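Local coordinates for Lmo1499 protein (Listeria monocytogenes, PDB 4IIW) that probably acts as a membrane-bound lytic transglycosylase that cuts nascent peptidoglycan strands internally and so ends their elongation, at residues Ser47-Ser50 with Asp51-Ile55; Ser69-Val72 with Lys73-Asp77; Arg209-Leu212 with Thr213-Met217. All coordinates share one frame; numbering follows the deposited sequence.

Interaction 1 (Ser47-Ser50 with Asp51-Ile55). With SO4 (sulfate ion), chain N.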
loop_
_atom_site.group_PDB
_atom_site.type_symbol
_atom_site.label_atom_id
_atom_site.label_comp_id
_atom_site.label_asym_id
_atom_site.label_seq_id
_atom_site.Cartn_x
_atom_site.Cartn_y
_atom_site.Cartn_z
ATOM N N SER B 47 8.961 -11.279 -20.494
ATOM C CA SER B 47 8.488 -9.988 -20.057
ATOM C C SER B 47 8.609 -9.899 -18.551
ATOM O O SER B 47 8.245 -10.831 -17.858
ATOM C CB SER B 47 7.042 -9.779 -20.482
ATOM O OG SER B 47 6.964 -9.688 -21.887
ATOM N N SER B 48 9.153 -8.795 -18.053
ATOM C CA SER B 48 9.257 -8.562 -16.611
ATOM C C SER B 48 7.899 -8.128 -16.079
ATOM O O SER B 48 6.951 -7.893 -16.841
ATOM C CB SER B 48 10.256 -7.441 -16.319
ATOM O OG SER B 48 9.761 -6.210 -16.834
ATOM N N ILE B 49 7.801 -7.992 -14.774
ATOM C CA ILE B 49 6.553 -7.543 -14.171
ATOM C C ILE B 49 6.238 -6.114 -14.651
ATOM O O ILE B 49 5.109 -5.796 -14.996
ATOM C CB ILE B 49 6.622 -7.625 -12.639
ATOM C CG1 ILE B 49 6.830 -9.084 -12.221
ATOM C CG2 ILE B 49 5.350 -7.073 -12.025
ATOM C CD1 ILE B 49 7.102 -9.256 -10.730
ATOM N N SER B 50 7.237 -5.262 -14.724
ATOM C CA SER B 50 6.981 -3.915 -15.217
ATOM C C SER B 50 6.504 -4.005 -16.655
ATOM O O SER B 50 5.547 -3.340 -17.039
ATOM C CB SER B 50 8.222 -3.037 -15.083
ATOM O OG SER B 50 8.472 -2.749 -13.709
ATOM N N ASP B 51 7.154 -4.848 -17.450
ATOM C CA ASP B 51 6.725 -5.025 -18.822
ATOM C C ASP B 51 5.236 -5.326 -18.905
ATOM O O ASP B 51 4.519 -4.665 -19.646
ATOM C CB ASP B 51 7.509 -6.143 -19.499
ATOM C CG ASP B 51 8.920 -5.748 -19.802
ATOM O OD1 ASP B 51 9.132 -4.541 -20.015
ATOM O OD2 ASP B 51 9.807 -6.635 -19.846
ATOM N N ILE B 52 4.786 -6.300 -18.114
ATOM C CA ILE B 52 3.382 -6.724 -18.111
ATOM C C ILE B 52 2.423 -5.634 -17.655
ATOM O O ILE B 52 1.386 -5.390 -18.286
ATOM C CB ILE B 52 3.192 -7.957 -17.211
ATOM C CG1 ILE B 52 3.930 -9.169 -17.798
ATOM C CG2 ILE B 52 1.722 -8.302 -17.054
ATOM C CD1 ILE B 52 4.059 -10.332 -16.845
ATOM N N SER B 53 2.762 -4.995 -16.545
ATOM C CA SER B 53 1.950 -3.915 -16.003
ATOM C C SER B 53 1.706 -2.825 -17.045
ATOM O O SER B 53 0.587 -2.361 -17.234
ATOM C CB SER B 53 2.663 -3.287 -14.794
ATOM O OG SER B 53 2.900 -4.251 -13.782
ATOM N N THR B 54 2.770 -2.433 -17.727
ATOM C CA THR B 54 2.714 -1.349 -18.689
ATOM C C THR B 54 1.916 -1.719 -19.932
ATOM O O THR B 54 1.222 -0.858 -20.502
ATOM C CB THR B 54 4.137 -0.897 -19.020
ATOM O OG1 THR B 54 4.764 -0.531 -17.793
ATOM C CG2 THR B 54 4.160 0.289 -19.969
ATOM N N ILE B 55 1.985 -2.982 -20.358
ATOM C CA ILE B 55 1.156 -3.414 -21.489
ATOM C C ILE B 55 -0.329 -3.345 -21.077
ATOM O O ILE B 55 -1.157 -2.889 -21.863
ATOM C CB ILE B 55 1.515 -4.811 -21.988
ATOM C CG1 ILE B 55 2.910 -4.812 -22.617
ATOM C CG2 ILE B 55 0.538 -5.262 -23.053
ATOM C CD1 ILE B 55 3.490 -6.198 -22.701
HETATM S S SO4 N . 11.016 -9.020 -12.887
HETATM O O1 SO4 N . 10.897 -10.100 -11.912
HETATM O O2 SO4 N . 11.163 -7.740 -12.183
HETATM O O3 SO4 N . 12.167 -9.255 -13.764
HETATM O O4 SO4 N . 9.782 -8.999 -13.659
#
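Ile49 O is gripped twice from the next turn: Ser53 N donates to it at 2.9 Å, nearly straight, and Ser53 OG adds a second bond at 3.0 Å, coming from above the carbonyl plane. The hydroxyl reaches back because OG of Ser53 stands beside its own backbone N, anti to the carbonyl carbon (chi1 -59°), which turns it over the preceding turn. Ser53 OG also meets Ser69 OG of helix 65-75. One residue on, Thr54 N repeats the backbone bond, donating to Ser50 O at 3.0 Å, while Thr54 OG1 lies close to that oxygen and pairs with Thr54 of the second subunit.

These bonds belong to the first turns of helix 49-58, which opens with a capping box. Ser48, at the N-cap, turns its hydroxyl in between its backbone N and carbonyl carbon (chi1 66°), and Ser48 OG accepts from Asp51 N at 3.0 Å. In return the Asp51 side chain folds back, and its OD2 accepts from Ser48 N at 2.9 Å on the anti side of the carboxylate, 27° out of its plane. Two N-H groups at the helix start thus gain side-chain acceptors, and the carboxylate would probably interact favourably with the helix dipole.

Ile52 N donates to Ser48 O, and Ile52 CG1 packs alongside Ser47 CB at 4.2 Å. Beside this, Ser47 CB touches Asp51 CB at 3.8 Å. A sulfate ion, probably from the crystallisation liquor, sits before the helix with the Ile49 side chain flanking it; its O4 lies unusually close to Ile49 N, so the details of that contact are doubtful. Ser50 OG is hydrogen-bonded to Glu57 of the second subunit.

Interaction 2 (Ser69-Val72 with Lys73-Asp77)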
loop_
_atom_site.group_PDB
_atom_site.type_symbol
_atom_site.label_atom_id
_atom_site.label_comp_id
_atom_site.label_asym_id
_atom_site.label_seq_id
_atom_site.Cartn_x
_atom_site.Cartn_y
_atom_site.Cartn_z
ATOM N N SER B 69 1.966 -3.540 -10.451
ATOM C CA SER B 69 3.225 -4.170 -10.095
ATOM C C SER B 69 3.272 -4.437 -8.604
ATOM O O SER B 69 3.783 -5.477 -8.163
ATOM C CB SER B 69 4.417 -3.301 -10.475
ATOM O OG SER B 69 4.545 -3.257 -11.878
ATOM N N PHE B 70 2.740 -3.498 -7.830
ATOM C CA PHE B 70 2.718 -3.645 -6.390
ATOM C C PHE B 70 1.823 -4.813 -5.999
ATOM O O PHE B 70 2.148 -5.566 -5.107
ATOM C CB PHE B 70 2.229 -2.349 -5.719
ATOM C CG PHE B 70 2.173 -2.436 -4.221
ATOM C CD1 PHE B 70 3.306 -2.219 -3.456
ATOM C CD2 PHE B 70 0.990 -2.747 -3.575
ATOM C CE1 PHE B 70 3.252 -2.318 -2.091
ATOM C CE2 PHE B 70 0.937 -2.839 -2.203
ATOM C CZ PHE B 70 2.061 -2.626 -1.465
ATOM N N TYR B 71 0.693 -4.972 -6.676
ATOM C CA TYR B 71 -0.214 -6.070 -6.345
ATOM C C TYR B 71 0.492 -7.407 -6.513
ATOM O O TYR B 71 0.444 -8.293 -5.625
ATOM C CB TYR B 71 -1.454 -6.029 -7.233
ATOM C CG TYR B 71 -2.433 -7.120 -6.933
ATOM C CD1 TYR B 71 -2.216 -8.411 -7.378
ATOM C CD2 TYR B 71 -3.595 -6.858 -6.225
ATOM C CE1 TYR B 71 -3.114 -9.418 -7.106
ATOM C CE2 TYR B 71 -4.504 -7.853 -5.947
ATOM C CZ TYR B 71 -4.264 -9.136 -6.386
ATOM O OH TYR B 71 -5.169 -10.151 -6.104
ATOM N N VAL B 72 1.146 -7.537 -7.666
ATOM C CA VAL B 72 1.840 -8.777 -8.043
ATOM C C VAL B 72 2.921 -9.138 -7.034
ATOM O O VAL B 72 3.048 -10.282 -6.622
ATOM C CB VAL B 72 2.480 -8.632 -9.435
ATOM C CG1 VAL B 72 3.344 -9.817 -9.758
ATOM C CG2 VAL B 72 1.415 -8.427 -10.498
ATOM N N LYS B 73 3.686 -8.146 -6.620
ATOM C CA LYS B 73 4.781 -8.369 -5.689
ATOM C C LYS B 73 4.269 -8.648 -4.271
ATOM O O LYS B 73 4.775 -9.564 -3.607
ATOM C CB LYS B 73 5.754 -7.177 -5.730
ATOM C CG LYS B 73 6.465 -7.013 -7.083
ATOM C CD LYS B 73 7.240 -5.707 -7.187
ATOM C CE LYS B 73 7.897 -5.529 -8.578
ATOM N NZ LYS B 73 8.857 -4.365 -8.641
ATOM N N TYR B 74 3.251 -7.891 -3.837
ATOM C CA TYR B 74 2.650 -8.030 -2.502
ATOM C C TYR B 74 2.077 -9.413 -2.245
ATOM O O TYR B 74 2.230 -9.976 -1.154
ATOM C CB TYR B 74 1.530 -7.004 -2.355
ATOM C CG TYR B 74 0.865 -6.913 -0.996
ATOM C CD1 TYR B 74 1.444 -6.182 0.015
ATOM C CD2 TYR B 74 -0.380 -7.501 -0.758
ATOM C CE1 TYR B 74 0.839 -6.052 1.259
ATOM C CE2 TYR B 74 -1.006 -7.386 0.497
ATOM C CZ TYR B 74 -0.376 -6.646 1.497
ATOM O OH TYR B 74 -0.923 -6.515 2.744
ATOM N N ASN B 75 1.385 -9.933 -3.251
ATOM C CA ASN B 75 0.776 -11.251 -3.192
ATOM C C ASN B 75 1.742 -12.347 -3.637
ATOM O O ASN B 75 1.477 -13.545 -3.432
ATOM C CB ASN B 75 -0.470 -11.259 -4.056
ATOM C CG ASN B 75 -1.552 -10.368 -3.499
ATOM O OD1 ASN B 75 -2.118 -10.677 -2.461
ATOM N ND2 ASN B 75 -1.855 -9.256 -4.188
ATOM N N ASN B 76 2.866 -11.921 -4.223
ATOM C CA ASN B 76 3.922 -12.816 -4.714
ATOM C C ASN B 76 3.489 -13.696 -5.883
ATOM O O ASN B 76 3.949 -14.810 -6.023
ATOM C CB ASN B 76 4.509 -13.683 -3.601
ATOM C CG ASN B 76 5.922 -14.143 -3.919
ATOM O OD1 ASN B 76 6.683 -13.405 -4.549
ATOM N ND2 ASN B 76 6.295 -15.344 -3.452
ATOM N N ASP B 77 2.637 -13.140 -6.731
ATOM C CA ASP B 77 2.106 -13.801 -7.922
ATOM C C ASP B 77 3.009 -13.515 -9.113
ATOM O O ASP B 77 2.572 -12.934 -10.122
ATOM C CB ASP B 77 0.700 -13.239 -8.223
ATOM C CG ASP B 77 -0.333 -13.543 -7.101
ATOM O OD1 ASP B 77 -0.223 -14.587 -6.432
ATOM O OD2 ASP B 77 -1.275 -12.746 -6.912
#
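Ser69 O receives Lys73 N at 3.1 Å, a regular bond of helix 65-75, and the aliphatic part of Lys73, extended beyond CG, runs back past the same oxygen, with CG at 3.3 Å from Ser69 O.

Phe70 O accepts from Tyr74 N, and the two rings lie side by side, pointing the same way. Their planes are 27° apart, but the rings are slid so far that they barely overlap, with centroids 5.6 Å apart; the touch is Phe70 CZ against Tyr74 CD1 at 3.9 Å, while Tyr74 CB lies over one face of the Phe70 ring, toward its rim. Both rings have CG anti to the backbone N, which swings them out in the same direction.

Tyr71 O is held by two donors of one residue, Asn75 N at 3.0 Å and Asn75 ND2 at 2.9 Å, reaching it from opposite faces of the carbonyl plane. Asn75 ND2 also stands over the centre of the Tyr71 ring, 3.1 Å above its plane. Ring and amide are inclined to each other by 48°. Neighbouring subunits enter here too: the Tyr71 ring meets Tyr74 of the fourth subunit, and Tyr74 meets Tyr71 of the third.

Val72 O accepts from Asp77 N at 2.9 Å, the long bond of a Schellman motif whose C-prime residue, Asn76, has positive phi; its inner bond, from Asn76 N to Lys73 O, is weak.

With its nitrogen shared between a carbonyl and a ring face, the Asn75 amide is held against the last turn, and the partial positive charge of its NH2 group probably interacts favourably with the Tyr71 pi cloud.

Interaction 3 (Arg209-Leu212 with Thr213-Met217)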
loop_
_atom_site.group_PDB
_atom_site.type_symbol
_atom_site.label_atom_id
_atom_site.label_comp_id
_atom_site.label_asym_id
_atom_site.label_seq_id
_atom_site.Cartn_x
_atom_site.Cartn_y
_atom_site.Cartn_z
ATOM N N ARG B 209 -2.051 -32.556 -61.528
ATOM C CA ARG B 209 -1.637 -33.916 -61.937
ATOM C C ARG B 209 -1.278 -34.023 -63.404
ATOM O O ARG B 209 -0.216 -34.522 -63.744
ATOM C CB ARG B 209 -2.740 -34.950 -61.688
ATOM C CG ARG B 209 -3.189 -35.114 -60.252
ATOM C CD ARG B 209 -2.113 -35.691 -59.342
ATOM N NE ARG B 209 -2.651 -35.902 -57.996
ATOM C CZ ARG B 209 -1.958 -36.380 -56.973
ATOM N NH1 ARG B 209 -0.681 -36.712 -57.133
ATOM N NH2 ARG B 209 -2.552 -36.529 -55.789
ATOM N N ASP B 210 -2.181 -33.575 -64.269
ATOM C CA ASP B 210 -1.963 -33.669 -65.695
ATOM C C ASP B 210 -0.694 -32.949 -66.138
ATOM O O ASP B 210 0.039 -33.463 -66.994
ATOM C CB ASP B 210 -3.174 -33.145 -66.486
ATOM C CG ASP B 210 -4.412 -34.040 -66.345
ATOM O OD1 ASP B 210 -4.464 -34.881 -65.413
ATOM O OD2 ASP B 210 -5.345 -33.889 -67.167
ATOM N N GLU B 211 -0.417 -31.774 -65.575
ATOM C CA GLU B 211 0.783 -31.051 -65.983
ATOM C C GLU B 211 2.051 -31.735 -65.416
ATOM O O GLU B 211 3.064 -31.835 -66.103
ATOM C CB GLU B 211 0.692 -29.568 -65.615
ATOM C CG GLU B 211 1.835 -28.725 -66.182
ATOM C CD GLU B 211 1.909 -28.711 -67.731
ATOM O OE1 GLU B 211 0.859 -28.826 -68.411
ATOM O OE2 GLU B 211 3.028 -28.555 -68.266
ATOM N N LEU B 212 1.982 -32.225 -64.176
ATOM C CA LEU B 212 3.106 -32.947 -63.578
ATOM C C LEU B 212 3.509 -34.170 -64.426
ATOM O O LEU B 212 4.700 -34.410 -64.651
ATOM C CB LEU B 212 2.745 -33.402 -62.181
ATOM C CG LEU B 212 2.605 -32.298 -61.138
ATOM C CD1 LEU B 212 1.940 -32.849 -59.890
ATOM C CD2 LEU B 212 3.964 -31.679 -60.824
ATOM N N THR B 213 2.512 -34.933 -64.881
ATOM C CA THR B 213 2.737 -36.111 -65.716
ATOM C C THR B 213 3.395 -35.717 -67.049
ATOM O O THR B 213 4.334 -36.367 -67.507
ATOM C CB THR B 213 1.406 -36.878 -66.024
ATOM O OG1 THR B 213 0.780 -37.307 -64.802
ATOM C CG2 THR B 213 1.670 -38.105 -66.923
ATOM N N LYS B 214 2.903 -34.644 -67.660
ATOM C CA LYS B 214 3.445 -34.159 -68.925
ATOM C C LYS B 214 4.899 -33.689 -68.795
ATOM O O LYS B 214 5.709 -33.960 -69.660
ATOM C CB LYS B 214 2.576 -33.028 -69.481
ATOM C CG LYS B 214 3.057 -32.506 -70.830
ATOM C CD LYS B 214 2.165 -31.400 -71.351
ATOM C CE LYS B 214 2.670 -30.866 -72.672
ATOM N NZ LYS B 214 1.768 -29.803 -73.161
ATOM N N GLN B 215 5.223 -32.972 -67.724
ATOM C CA GLN B 215 6.600 -32.516 -67.509
ATOM C C GLN B 215 7.470 -33.580 -66.798
ATOM O O GLN B 215 8.686 -33.414 -66.684
ATOM C CB GLN B 215 6.611 -31.227 -66.691
ATOM C CG GLN B 215 5.815 -30.094 -67.299
ATOM C CD GLN B 215 5.982 -28.792 -66.523
ATOM O OE1 GLN B 215 6.963 -28.616 -65.792
ATOM N NE2 GLN B 215 5.034 -27.868 -66.689
ATOM N N LYS B 216 6.833 -34.666 -66.341
ATOM C CA LYS B 216 7.498 -35.737 -65.587
ATOM C C LYS B 216 8.225 -35.158 -64.391
ATOM O O LYS B 216 9.416 -35.367 -64.194
ATOM C CB LYS B 216 8.414 -36.571 -66.470
ATOM C CG LYS B 216 7.638 -37.547 -67.343
ATOM C CD LYS B 216 8.541 -38.326 -68.309
ATOM C CE LYS B 216 9.005 -37.460 -69.469
ATOM N NZ LYS B 216 7.866 -37.033 -70.344
HETATM N N MSE B 217 7.473 -34.404 -63.604
HETATM C CA MSE B 217 7.978 -33.785 -62.401
HETATM C C MSE B 217 7.317 -34.522 -61.248
HETATM O O MSE B 217 6.090 -34.662 -61.220
HETATM C CB MSE B 217 7.593 -32.309 -62.372
HETATM C CG MSE B 217 8.324 -31.512 -61.342
HETATM SE SE MSE B 217 7.865 -29.641 -61.456
HETATM C CE MSE B 217 9.436 -28.945 -60.495
#
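A Schellman motif closes the short helix 209-215, and across it Leu212 O accepts from Met217 N at 3.0 Å, while the bond from Lys216 N to Thr213 O is weak. Lys216, at the C-prime position, has the positive phi that turns the chain back. Residue 217 is a selenomethionine, and its CB packs on Leu212 CD2 at 4.0 Å, with Leu309 of helix 302-309 beside both.

Arg209 O takes two donors from Thr213: the backbone N at 3.0 Å and OG1 at 3.1 Å, the hydroxyl arriving from above the carbonyl plane.

On another flank Gln215 NE2 donates to Glu211 OE2 at 2.6 Å, almost straight at 173°. The carboxylate offers its anti lone pair, and the oxygen lies in the amide plane of Gln215, although the two flat groups are turned 72° against each other. A bend at chi2 (62°) brings the Glu211 carboxylate round to this amide. Gln215 NE2 also binds Leu309 O, so the amide bridges two helices. Apart from this side-chain link, the backbone bond over a positive-phi residue and the apolar contact spanning the reversal, Leu212 with residue 217, are typical of a Schellman C-terminal cap.

From the N terminus, interaction 1 covers the start of helix 49-58 and interaction 2 the end of helix 65-75, the next helix in the chain. Each bridges only a turn or two, closing no long loop, and the three follow in series without nesting or crossing. Interactions 1 and 2 touch through a pair of serine hydroxyls and through Ile49 CD1, which packs on Val72 CG1, joining the two helices; both also contact the second subunit. Interaction 3 ends helix 209-215 on the opposite side of the chain's centre, its centre about 55 Å from that of interaction 1, and packs against helices 219-232 and 302-309.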